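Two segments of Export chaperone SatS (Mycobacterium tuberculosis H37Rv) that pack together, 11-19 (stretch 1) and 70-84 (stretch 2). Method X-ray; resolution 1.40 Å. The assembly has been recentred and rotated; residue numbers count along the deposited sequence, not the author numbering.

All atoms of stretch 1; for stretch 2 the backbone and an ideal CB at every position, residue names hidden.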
# COMPACT_ATOMS: atom_id res chain seq x y z
N ASP A 11 -19.85 -1.21 -11.71
CA ASP A 11 -18.40 -1.34 -11.76
C ASP A 11 -17.76 0.02 -11.51
O ASP A 11 -16.85 0.42 -12.24
CB ASP A 11 -18.00 -1.88 -13.14
CG ASP A 11 -18.59 -3.25 -13.42
OD1 ASP A 11 -18.29 -4.18 -12.64
OD2 ASP A 11 -19.37 -3.39 -14.39
N PHE A 12 -18.23 0.72 -10.48
CA PHE A 12 -17.83 2.11 -10.27
C PHE A 12 -16.31 2.27 -10.21
O PHE A 12 -15.74 3.09 -10.94
CB PHE A 12 -18.46 2.66 -9.00
CG PHE A 12 -18.01 4.06 -8.67
CD1 PHE A 12 -18.64 5.15 -9.26
CD2 PHE A 12 -16.94 4.29 -7.81
CE1 PHE A 12 -18.22 6.44 -8.97
CE2 PHE A 12 -16.53 5.57 -7.52
CZ PHE A 12 -17.17 6.66 -8.10
N TRP A 13 -15.65 1.55 -9.30
CA TRP A 13 -14.23 1.79 -9.09
C TRP A 13 -13.41 1.38 -10.31
O TRP A 13 -12.43 2.06 -10.67
CB TRP A 13 -13.75 1.10 -7.81
CG TRP A 13 -14.33 1.76 -6.59
CD1 TRP A 13 -15.32 1.28 -5.78
CD2 TRP A 13 -13.98 3.06 -6.08
NE1 TRP A 13 -15.60 2.19 -4.78
CE2 TRP A 13 -14.80 3.29 -4.95
CE3 TRP A 13 -13.07 4.05 -6.46
CZ2 TRP A 13 -14.72 4.47 -4.19
CZ3 TRP A 13 -12.98 5.21 -5.71
CH2 TRP A 13 -13.80 5.41 -4.58
N LEU A 14 -13.82 0.30 -10.98
CA LEU A 14 -13.18 -0.08 -12.24
C LEU A 14 -13.31 1.03 -13.28
O LEU A 14 -12.34 1.39 -13.95
CB LEU A 14 -13.78 -1.39 -12.75
CG LEU A 14 -13.10 -2.05 -13.94
CD1 LEU A 14 -11.65 -2.37 -13.64
CD2 LEU A 14 -13.85 -3.31 -14.30
N GLN A 15 -14.50 1.61 -13.40
CA GLN A 15 -14.72 2.64 -14.42
C GLN A 15 -13.92 3.90 -14.11
O GLN A 15 -13.46 4.58 -15.03
CB GLN A 15 -16.21 2.96 -14.51
CG GLN A 15 -17.03 1.86 -15.15
CD GLN A 15 -18.42 2.35 -15.52
OE1 GLN A 15 -19.40 1.98 -14.89
NE2 GLN A 15 -18.50 3.18 -16.55
N VAL A 16 -13.79 4.27 -12.83
CA VAL A 16 -13.00 5.46 -12.51
C VAL A 16 -11.50 5.21 -12.56
O VAL A 16 -10.72 6.17 -12.54
CB VAL A 16 -13.49 6.15 -11.23
CG1 VAL A 16 -14.96 6.53 -11.36
CG2 VAL A 16 -13.27 5.28 -10.01
N GLY A 17 -11.06 3.95 -12.62
CA GLY A 17 -9.65 3.64 -12.77
C GLY A 17 -8.82 3.89 -11.54
O GLY A 17 -7.60 4.00 -11.63
N ILE A 18 -9.45 3.99 -10.37
CA ILE A 18 -8.78 4.28 -9.11
C ILE A 18 -9.27 3.24 -8.11
O ILE A 18 -10.47 2.96 -8.06
CB ILE A 18 -9.10 5.71 -8.65
CG1 ILE A 18 -8.54 6.74 -9.66
CG2 ILE A 18 -8.56 5.98 -7.25
CD1 ILE A 18 -9.09 8.16 -9.52
N ASP A 19 -8.34 2.66 -7.34
CA ASP A 19 -8.67 1.57 -6.43
C ASP A 19 -8.67 2.05 -4.99
O ASP A 19 -7.64 2.58 -4.52
CB ASP A 19 -7.64 0.44 -6.53
CG ASP A 19 -7.72 -0.35 -7.81
OD1 ASP A 19 -8.80 -0.44 -8.42
OD2 ASP A 19 -6.67 -0.90 -8.19
N UNK A 70 -2.88 14.81 -5.28
CA UNK A 70 -2.28 14.24 -6.48
C UNK A 70 -3.27 13.53 -7.39
O UNK A 70 -2.91 13.24 -8.54
CB UNK A 70 -1.18 13.26 -6.08
N UNK A 71 -4.49 13.25 -6.93
CA UNK A 71 -5.50 12.63 -7.78
C UNK A 71 -6.52 13.61 -8.33
O UNK A 71 -7.31 13.23 -9.20
CB UNK A 71 -6.23 11.53 -7.00
N UNK A 72 -6.53 14.86 -7.86
CA UNK A 72 -7.70 15.70 -8.06
C UNK A 72 -7.84 16.24 -9.47
O UNK A 72 -8.91 16.74 -9.82
CB UNK A 72 -7.66 16.87 -7.08
N UNK A 73 -6.80 16.14 -10.31
CA UNK A 73 -6.89 16.55 -11.70
C UNK A 73 -6.98 15.37 -12.66
O UNK A 73 -6.92 15.56 -13.88
CB UNK A 73 -5.68 17.42 -12.06
N UNK A 74 -7.13 14.16 -12.14
CA UNK A 74 -7.39 13.02 -13.01
C UNK A 74 -8.80 13.13 -13.58
O UNK A 74 -9.71 13.66 -12.93
CB UNK A 74 -7.21 11.70 -12.25
N UNK A 75 -8.98 12.61 -14.79
CA UNK A 75 -10.21 12.88 -15.52
C UNK A 75 -11.44 12.27 -14.86
O UNK A 75 -12.55 12.76 -15.09
CB UNK A 75 -10.09 12.36 -16.95
N UNK A 76 -11.28 11.23 -14.05
CA UNK A 76 -12.40 10.60 -13.37
C UNK A 76 -12.49 10.98 -11.90
O UNK A 76 -13.36 10.44 -11.20
CB UNK A 76 -12.29 9.08 -13.50
N UNK A 77 -11.63 11.88 -11.42
CA UNK A 77 -11.72 12.24 -10.01
C UNK A 77 -13.06 12.92 -9.69
O UNK A 77 -13.64 12.69 -8.63
CB UNK A 77 -10.56 13.16 -9.63
N UNK A 78 -13.55 13.74 -10.60
CA UNK A 78 -14.83 14.41 -10.38
C UNK A 78 -15.97 13.42 -10.19
O UNK A 78 -16.88 13.72 -9.46
CB UNK A 78 -15.15 15.34 -11.55
N UNK A 79 -15.89 12.26 -10.82
CA UNK A 79 -16.90 11.22 -10.59
C UNK A 79 -16.89 10.75 -9.15
O UNK A 79 -17.94 10.48 -8.56
CB UNK A 79 -16.67 10.03 -11.52
N UNK A 80 -15.70 10.63 -8.55
CA UNK A 80 -15.60 10.23 -7.15
C UNK A 80 -16.19 11.31 -6.25
O UNK A 80 -17.00 11.02 -5.36
CB UNK A 80 -14.14 9.95 -6.77
N UNK A 81 -15.78 12.56 -6.46
CA UNK A 81 -16.25 13.65 -5.61
C UNK A 81 -17.76 13.80 -5.72
O UNK A 81 -18.45 13.99 -4.70
CB UNK A 81 -15.56 14.96 -5.98
N UNK A 82 -18.30 13.72 -6.94
CA UNK A 82 -19.74 13.84 -7.15
C UNK A 82 -20.49 12.68 -6.51
O UNK A 82 -21.58 12.87 -5.96
CB UNK A 82 -20.06 13.91 -8.65
N UNK A 83 -19.94 11.47 -6.57
CA UNK A 83 -20.57 10.36 -5.87
C UNK A 83 -20.57 10.59 -4.37
O UNK A 83 -21.56 10.29 -3.69
CB UNK A 83 -19.86 9.05 -6.20
N UNK A 84 -19.46 11.11 -3.83
CA UNK A 84 -19.42 11.42 -2.40
C UNK A 84 -20.49 12.44 -2.03
O UNK A 84 -21.21 12.26 -1.03
CB UNK A 84 -18.04 11.94 -2.01

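Stretch 1 offers a short helix, 12-16, whose Phe12, Trp13 and Val16 are joined by Ile18 in an apolar patch, and, where the helix ends, the carbonyl of Val16. Apolar side chains, and a donor near that carbonyl, would suit such a surface.

Position 70 has nothing of stretch 1 within reach of its CB, so this contact sets no rule; it is Asp70. At position 71 CA-to-CB points toward stretch 1 and the ideal CB stands 5.1 Å from Ile18 CD1, a gap that suits a medium or long apolar chain such as Leu, Ile or Met. The residue is Leu71, and its CD1 comes within 4.4 Å of Ile18 CG2, a loose touch.

Positions 72 and 73 are the middle of a type I turn that runs from 71 to 74, out of reach of stretch 1. Small or polar residues are at home in such turns, and Ser72 and Asp73 fit the habit. At position 74 CA-to-CB again points toward the patch, the ideal CB 4.9 Å from Ile18 CD1, so an aliphatic chain is again the natural guess. Leu74 places CD1 4.2 Å from Ile18 CD1, and thus 71 and 74 both lean on one isoleucine.

Position 75 points sideways with nothing near; many residues would do, and it is Ser75.

Position 76 is the most demanding. Its CA lies 5.2 Å from Val16 CA, and the ideal CB is 3.4 Å from Val16 O, too close for a long chain to run straight ahead. A short side chain with a donor, Ser or Thr, suits best. The residue is Thr76: with chi1 in p, Thr76 OG1 donates a hydrogen bond to Val16 O at 2.6 Å. Behind it, Thr76 CB packs 3.9 Å from Val16 CB.

From 77 the chain is helical, its axis 148° from that of helix 12-16 and 10.3 Å away at closest approach. Position 77 points away, so stretch 1 hardly restricts it; the residue is Tyr77. Position 78 is out of reach; Asp78 instead forms a salt bridge with position 81.

Position 79 points toward stretch 1, its ideal CB 3.9 Å from Val16 CG1 and 4.7 Å from Phe12 CE1. Small or medium side chains suit, even polar ones whose ends can turn aside. Asp79 offers its CB to Val16 CG1 at 3.9 Å, while OD2 is bonded elsewhere in the structure.

Position 80 starts sideways, yet Phe12, Trp13, Val16 and Ile18 all lie within reach of a longer aliphatic chain. Ile80 (m, t) extends CD1 to 3.6 Å from Ile18 CD1 and 3.9 Å from Trp13 CZ3, while its CG1 lies 4.1 Å from Phe12 CZ.

Position 81 points away from stretch 1, which leaves its chemistry open; it is Arg81, whose NH2 makes the salt bridge to Asp78 OD1 at a very short 2.4 Å. Position 82 is out of reach; Thr82 bonds to the backbone of Asp78.

Position 83 points toward stretch 1, with Phe12 CZ only 4.1 Å from the ideal CB, so a small side chain such as Ala or Ser suits; the residue is Ala83, whose CB makes that contact. Position 84 is beyond reach and is Ala84.

Stretch 2 70-84: DLSDLSTYDDIRTAA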
# COMPACT_ATOMS: atom_id res chain seq x y z
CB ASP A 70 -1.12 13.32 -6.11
CG ASP A 70 0.08 14.09 -5.58
OD1 ASP A 70 0.17 15.32 -5.81
OD2 ASP A 70 0.95 13.45 -4.96
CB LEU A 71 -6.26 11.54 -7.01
CG LEU A 71 -5.43 10.43 -6.37
CD1 LEU A 71 -6.34 9.44 -5.69
CD2 LEU A 71 -4.57 9.71 -7.38
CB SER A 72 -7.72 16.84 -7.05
OG SER A 72 -6.61 17.70 -7.24
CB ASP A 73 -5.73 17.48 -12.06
CG ASP A 73 -5.74 18.73 -11.22
OD1 ASP A 73 -6.80 19.38 -11.16
OD2 ASP A 73 -4.70 19.06 -10.61
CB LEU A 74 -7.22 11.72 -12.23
CG LEU A 74 -5.80 11.51 -11.70
CD1 LEU A 74 -5.73 10.22 -10.89
CD2 LEU A 74 -4.77 11.49 -12.83
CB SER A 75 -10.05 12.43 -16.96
OG SER A 75 -9.02 13.19 -17.56
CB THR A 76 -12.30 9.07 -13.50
OG1 THR A 76 -10.94 8.66 -13.29
CG2 THR A 76 -12.76 8.63 -14.88
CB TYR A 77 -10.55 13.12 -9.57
CG TYR A 77 -10.61 13.39 -8.09
CD1 TYR A 77 -10.22 12.41 -7.17
CD2 TYR A 77 -11.14 14.58 -7.59
CE1 TYR A 77 -10.31 12.63 -5.81
CE2 TYR A 77 -11.23 14.82 -6.23
CZ TYR A 77 -10.81 13.83 -5.34
OH TYR A 77 -10.89 14.03 -3.98
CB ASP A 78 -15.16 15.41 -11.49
CG ASP A 78 -16.18 16.47 -11.04
OD1 ASP A 78 -15.82 17.34 -10.22
OD2 ASP A 78 -17.33 16.43 -11.50
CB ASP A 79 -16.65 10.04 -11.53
CG ASP A 79 -17.16 10.28 -12.94
OD1 ASP A 79 -17.80 11.33 -13.19
OD2 ASP A 79 -16.93 9.41 -13.81
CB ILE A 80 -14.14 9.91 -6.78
CG1 ILE A 80 -13.63 8.72 -7.61
CG2 ILE A 80 -14.03 9.65 -5.27
CD1 ILE A 80 -12.14 8.54 -7.57
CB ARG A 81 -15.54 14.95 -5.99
CG ARG A 81 -15.99 16.15 -5.18
CD ARG A 81 -15.09 17.36 -5.42
NE ARG A 81 -15.13 17.80 -6.81
CZ ARG A 81 -15.91 18.77 -7.26
NH1 ARG A 81 -16.72 19.41 -6.43
NH2 ARG A 81 -15.87 19.11 -8.54
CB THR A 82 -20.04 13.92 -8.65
OG1 THR A 82 -19.34 15.02 -9.23
CG2 THR A 82 -21.52 14.11 -8.89
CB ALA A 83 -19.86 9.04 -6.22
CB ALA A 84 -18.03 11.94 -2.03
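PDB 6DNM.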